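Local coordinates for protein acyl-coenzyme A oxidase acox-1.1 (Caenorhabditis elegans, PDB 5K3H) that catalyses the first step of peroxisomal beta-oxidation, an FAD-dependent desaturation of saturated acyl-CoAs to (2E)-enoyl-CoAs in which oxygen is reduced to hydrogen peroxide, at residues Met61-Tyr65 and Lys642-Pro648; Leu106-Gly110 and Tyr419-Ile423. One frame throughout, in Å; residues are numbered along the deposited sequence.

Contact 1. Residues Met61-Tyr65 and Lys642-Pro648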
loop_
_atom_site.group_PDB
_atom_site.type_symbol
_atom_site.label_atom_id
_atom_site.label_comp_id
_atom_site.label_asym_id
_atom_site.label_seq_id
_atom_site.Cartn_x
_atom_site.Cartn_y
_atom_site.Cartn_z
ATOM N N MET B 61 5.963 25.803 5.474
ATOM C CA MET B 61 6.950 24.834 5.937
ATOM C C MET B 61 6.660 23.502 5.258
ATOM O O MET B 61 5.627 23.348 4.594
ATOM C CB MET B 61 6.917 24.694 7.463
ATOM C CG MET B 61 5.559 24.452 8.038
ATOM S SD MET B 61 5.679 23.948 9.761
ATOM C CE MET B 61 7.201 24.773 10.240
ATOM N N PRO B 62 7.557 22.515 5.393
ATOM C CA PRO B 62 7.269 21.191 4.811
ATOM C C PRO B 62 5.943 20.620 5.319
ATOM O O PRO B 62 5.710 20.507 6.529
ATOM C CB PRO B 62 8.468 20.344 5.255
ATOM C CG PRO B 62 9.569 21.335 5.340
ATOM C CD PRO B 62 8.947 22.593 5.880
ATOM N N LEU B 63 5.070 20.257 4.371
ATOM C CA LEU B 63 3.743 19.753 4.732
ATOM C C LEU B 63 3.761 18.593 5.720
ATOM O O LEU B 63 2.858 18.540 6.572
ATOM C CB LEU B 63 2.953 19.369 3.471
ATOM C CG LEU B 63 2.757 20.484 2.444
ATOM C CD1 LEU B 63 1.692 20.115 1.418
ATOM C CD2 LEU B 63 2.418 21.831 3.111
ATOM N N PRO B 64 4.703 17.635 5.669
ATOM C CA PRO B 64 4.675 16.552 6.666
ATOM C C PRO B 64 4.938 17.032 8.092
ATOM O O PRO B 64 4.665 16.277 9.039
ATOM C CB PRO B 64 5.785 15.603 6.191
ATOM C CG PRO B 64 6.011 15.928 4.757
ATOM C CD PRO B 64 5.695 17.368 4.602
ATOM N N TYR B 65 5.450 18.256 8.284
ATOM C CA TYR B 65 5.622 18.767 9.645
ATOM C C TYR B 65 4.318 19.150 10.310
ATOM O O TYR B 65 4.272 19.173 11.540
ATOM C CB TYR B 65 6.479 20.029 9.698
ATOM C CG TYR B 65 7.934 19.921 9.351
ATOM C CD1 TYR B 65 8.521 18.710 9.024
ATOM C CD2 TYR B 65 8.727 21.061 9.370
ATOM C CE1 TYR B 65 9.854 18.645 8.702
ATOM C CE2 TYR B 65 10.054 21.006 9.059
ATOM C CZ TYR B 65 10.619 19.805 8.722
ATOM O OH TYR B 65 11.958 19.779 8.420
ATOM N N LYS B 642 19.063 18.321 7.218
ATOM C CA LYS B 642 18.335 19.546 7.550
ATOM C C LYS B 642 16.867 19.263 7.819
ATOM O O LYS B 642 16.290 19.790 8.785
ATOM C CB LYS B 642 18.446 20.586 6.430
ATOM C CG LYS B 642 19.777 21.297 6.341
ATOM C CD LYS B 642 19.745 22.445 5.307
ATOM C CE LYS B 642 21.127 23.156 5.219
ATOM N NZ LYS B 642 21.834 22.978 3.911
ATOM N N TRP B 643 16.229 18.477 6.939
ATOM C CA TRP B 643 14.813 18.154 7.091
ATOM C C TRP B 643 14.526 17.508 8.449
ATOM O O TRP B 643 13.489 17.779 9.072
ATOM C CB TRP B 643 14.380 17.244 5.932
ATOM C CG TRP B 643 12.903 17.038 5.821
ATOM C CD1 TRP B 643 12.013 17.802 5.105
ATOM C CD2 TRP B 643 12.140 16.000 6.428
ATOM N NE1 TRP B 643 10.743 17.310 5.252
ATOM C CE2 TRP B 643 10.791 16.197 6.049
ATOM C CE3 TRP B 643 12.461 14.914 7.250
ATOM C CZ2 TRP B 643 9.767 15.345 6.468
ATOM C CZ3 TRP B 643 11.448 14.072 7.659
ATOM C CH2 TRP B 643 10.117 14.293 7.272
ATOM N N ALA B 644 15.398 16.597 8.887
ATOM C CA ALA B 644 15.273 15.987 10.212
ATOM C C ALA B 644 15.506 17.008 11.320
ATOM O O ALA B 644 14.698 17.126 12.250
ATOM C CB ALA B 644 16.258 14.822 10.349
ATOM N N LYS B 645 16.617 17.749 11.241
ATOM C CA LYS B 645 16.972 18.669 12.319
ATOM C C LYS B 645 15.893 19.720 12.558
ATOM O O LYS B 645 15.708 20.164 13.695
ATOM C CB LYS B 645 18.315 19.337 12.023
ATOM C CG LYS B 645 19.500 18.457 12.395
ATOM C CD LYS B 645 20.817 19.205 12.274
ATOM C CE LYS B 645 21.032 19.630 10.831
ATOM N NZ LYS B 645 22.365 20.215 10.576
ATOM N N GLU B 646 15.172 20.122 11.509
ATOM C CA GLU B 646 14.156 21.166 11.584
ATOM C C GLU B 646 12.743 20.625 11.816
ATOM O O GLU B 646 11.779 21.405 11.806
ATOM C CB GLU B 646 14.217 22.017 10.306
ATOM C CG GLU B 646 15.530 22.808 10.173
ATOM C CD GLU B 646 15.716 23.448 8.798
ATOM O OE1 GLU B 646 14.751 23.416 8.005
ATOM O OE2 GLU B 646 16.821 23.991 8.506
ATOM N N SER B 647 12.591 19.316 12.024
ATOM C CA SER B 647 11.269 18.721 12.187
ATOM C C SER B 647 10.791 18.895 13.632
ATOM O O SER B 647 11.591 19.158 14.526
ATOM C CB SER B 647 11.313 17.246 11.772
ATOM O OG SER B 647 12.170 16.483 12.613
ATOM N N PRO B 648 9.490 18.735 13.890
ATOM C CA PRO B 648 8.911 19.264 15.142
ATOM C C PRO B 648 9.451 18.675 16.431
ATOM O O PRO B 648 9.485 19.390 17.441
ATOM C CB PRO B 648 7.423 18.944 14.982
ATOM C CG PRO B 648 7.221 19.013 13.478
ATOM C CD PRO B 648 8.438 18.360 12.927
HETATM O O HOH W 1 13.037 21.765 6.688
#
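Y65 is the bump here, and the hollow it fills is formed where helix 636-645 ends and gives way to E646-S647-P648. Its phenol ring lies with one face over that turn: S647 CA stands 3.9 Å from the ring centroid, 20° off the ring normal, and P648 CD 4.2 Å from it, both CH-pi contacts. The indole of W643 forms another wall, with Y65 CE1 3.7 Å from W643 CE2; the two ring planes meet obliquely at 50°. At the bottom, Y65 OH donates a 2.6 Å hydrogen bond to W643 O, and a water donates both to Y65 OH (2.8 Å) and to E646 OE1 (2.7 Å). The two prolines fit around the indole, P64 CB at the ring edge, 4.0 Å from W643 CZ2, and P62 CB 3.8 Å from W643 NE1. Within the turn, S647 OG and S647 N both donate to A644 O, at 2.6 and 3.0 Å. The contact thus plugs the loop between helices 38-52 and 68-85 into the C-terminal end of helix 636-645, with M416 touching P64 from the same chain and the second subunit packing on W643 through I239 and on P648 through E69.

Contact 2. Residues Leu106-Gly110 and Tyr419-Ile423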
loop_
_atom_site.group_PDB
_atom_site.type_symbol
_atom_site.label_atom_id
_atom_site.label_comp_id
_atom_site.label_asym_id
_atom_site.label_seq_id
_atom_site.Cartn_x
_atom_site.Cartn_y
_atom_site.Cartn_z
ATOM N N LEU B 106 -1.128 24.108 -4.372
ATOM C CA LEU B 106 -1.980 23.436 -3.398
ATOM C C LEU B 106 -1.564 21.993 -3.120
ATOM O O LEU B 106 -1.802 21.501 -2.012
ATOM C CB LEU B 106 -3.448 23.500 -3.858
ATOM C CG LEU B 106 -4.076 24.923 -3.973
ATOM C CD1 LEU B 106 -5.465 24.931 -4.605
ATOM C CD2 LEU B 106 -4.111 25.664 -2.619
ATOM N N GLY B 107 -0.907 21.319 -4.076
ATOM C CA GLY B 107 -0.407 19.979 -3.843
ATOM C C GLY B 107 -1.463 18.905 -4.035
ATOM O O GLY B 107 -2.472 19.097 -4.709
ATOM N N ILE B 108 -1.198 17.737 -3.456
ATOM C CA ILE B 108 -2.071 16.574 -3.638
ATOM C C ILE B 108 -2.927 16.239 -2.413
ATOM O O ILE B 108 -3.849 15.410 -2.539
ATOM C CB ILE B 108 -1.273 15.328 -4.085
ATOM C CG1 ILE B 108 -0.229 14.907 -3.038
ATOM C CG2 ILE B 108 -0.641 15.574 -5.439
ATOM C CD1 ILE B 108 0.433 13.569 -3.344
ATOM N N GLU B 109 -2.665 16.839 -1.242
ATOM C CA GLU B 109 -3.381 16.443 -0.034
ATOM C C GLU B 109 -4.770 17.070 0.092
ATOM O O GLU B 109 -5.487 16.728 1.043
ATOM C CB GLU B 109 -2.548 16.760 1.206
ATOM C CG GLU B 109 -1.159 16.102 1.184
ATOM C CD GLU B 109 -0.416 16.155 2.519
ATOM O OE1 GLU B 109 -1.101 16.181 3.565
ATOM O OE2 GLU B 109 0.840 16.164 2.526
ATOM N N GLY B 110 -5.182 17.916 -0.851
ATOM C CA GLY B 110 -6.503 18.514 -0.875
ATOM C C GLY B 110 -6.486 20.023 -0.652
ATOM O O GLY B 110 -5.456 20.638 -0.358
ATOM N N TYR B 419 8.057 11.162 0.665
ATOM C CA TYR B 419 6.714 11.641 0.341
ATOM C C TYR B 419 5.879 10.607 -0.397
ATOM O O TYR B 419 4.702 10.879 -0.651
ATOM C CB TYR B 419 6.722 12.947 -0.472
ATOM C CG TYR B 419 5.462 13.766 -0.285
ATOM C CD1 TYR B 419 5.052 14.173 0.995
ATOM C CD2 TYR B 419 4.677 14.137 -1.368
ATOM C CE1 TYR B 419 3.910 14.911 1.188
ATOM C CE2 TYR B 419 3.523 14.890 -1.181
ATOM C CZ TYR B 419 3.154 15.262 0.106
ATOM O OH TYR B 419 2.012 15.999 0.313
ATOM N N ILE B 420 6.417 9.420 -0.697
ATOM C CA ILE B 420 5.724 8.455 -1.549
ATOM C C ILE B 420 4.520 7.840 -0.848
ATOM O O ILE B 420 3.505 7.533 -1.493
ATOM C CB ILE B 420 6.713 7.371 -2.012
ATOM C CG1 ILE B 420 7.817 8.006 -2.864
ATOM C CG2 ILE B 420 5.989 6.331 -2.825
ATOM C CD1 ILE B 420 8.923 7.050 -3.236
ATOM N N SER B 421 4.576 7.679 0.469
ATOM C CA SER B 421 3.429 7.103 1.160
ATOM C C SER B 421 2.183 7.965 1.023
ATOM O O SER B 421 1.072 7.430 0.939
ATOM C CB SER B 421 3.765 6.882 2.634
ATOM O OG SER B 421 3.947 8.111 3.310
ATOM N N GLU B 422 2.336 9.292 0.999
ATOM C CA GLU B 422 1.203 10.184 0.769
ATOM C C GLU B 422 0.801 10.180 -0.701
ATOM O O GLU B 422 -0.393 10.209 -1.024
ATOM C CB GLU B 422 1.554 11.603 1.238
ATOM C CG GLU B 422 0.386 12.608 1.256
ATOM C CD GLU B 422 -0.668 12.325 2.317
ATOM O OE1 GLU B 422 -0.364 11.638 3.320
ATOM O OE2 GLU B 422 -1.818 12.770 2.126
ATOM N N ILE B 423 1.784 10.127 -1.610
ATOM C CA ILE B 423 1.473 9.983 -3.031
ATOM C C ILE B 423 0.648 8.720 -3.264
ATOM O O ILE B 423 -0.356 8.747 -3.986
ATOM C CB ILE B 423 2.774 9.976 -3.867
ATOM C CG1 ILE B 423 3.501 11.324 -3.787
ATOM C CG2 ILE B 423 2.510 9.612 -5.318
ATOM C CD1 ILE B 423 4.978 11.248 -4.186
HETATM O O HOH W 2 1.539 17.635 -2.057
HETATM O O HOH W 3 -3.143 14.228 4.078
#
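Two side chains of the loop, I108 and E109, reach across to the first turn of helix 420-428, and their rotamers carry them to different partners. I108 has chi1 p and chi2 t, which extends CD1 between the tyrosine and the helix: CD1 lies 3.7 Å from I423 CA, 3.8 Å from I423 CG1 and 4.0 Å from Y419 CE2. E109, m then t, stretches out so that OE2 accepts a short 2.5 Å hydrogen bond from Y419 OH, lying near the plane of the tyrosine ring. Y419 sits at the N-cap position, and its t chi1 sends the ring toward the loop; a water donates to its OH (2.9 Å) and accepts from I108 N (3.1 Å). E422 bends at chi2 (p), leaving E422 OE2 3.8 Å from E109 OE1. These like charges share a water that donates to E109 OE1 (2.9 Å) and E422 OE2 (2.8 Å), while K71 forms a salt bridge with E109 and the backbone N of Y245 bonds to E422. Behind I108 and I423, Y308 of helix 300-319 continues the apolar packing. Joining the N-terminal helical region to the C-alpha1 helices in this way, the contact belongs to the interdomain packing of the acyl-CoA oxidase/dehydrogenase fold.

The centres of the two contacts lie about 15 Å apart, and they touch directly: L63 CB is 4.0 Å from E109 OE2, and P64 CG is 4.3 Å from Y419 CD1. Along the chain the order is 61-65, 106-110, 419-423, 642-648, so contact 2 falls wholly within the sequence spanned by contact 1. Both begin in loops of the N-terminal helical region, one just before helix 68-85 and the other after helix 97-105. The centre of contact 2 is about 12 Å and that of contact 1 about 28 Å from the centre of the chain. The N-terminal region is thereby joined to two later parts of the chain, far apart in sequence but adjacent here: W643 packs on S415, just ahead of helix 420-428.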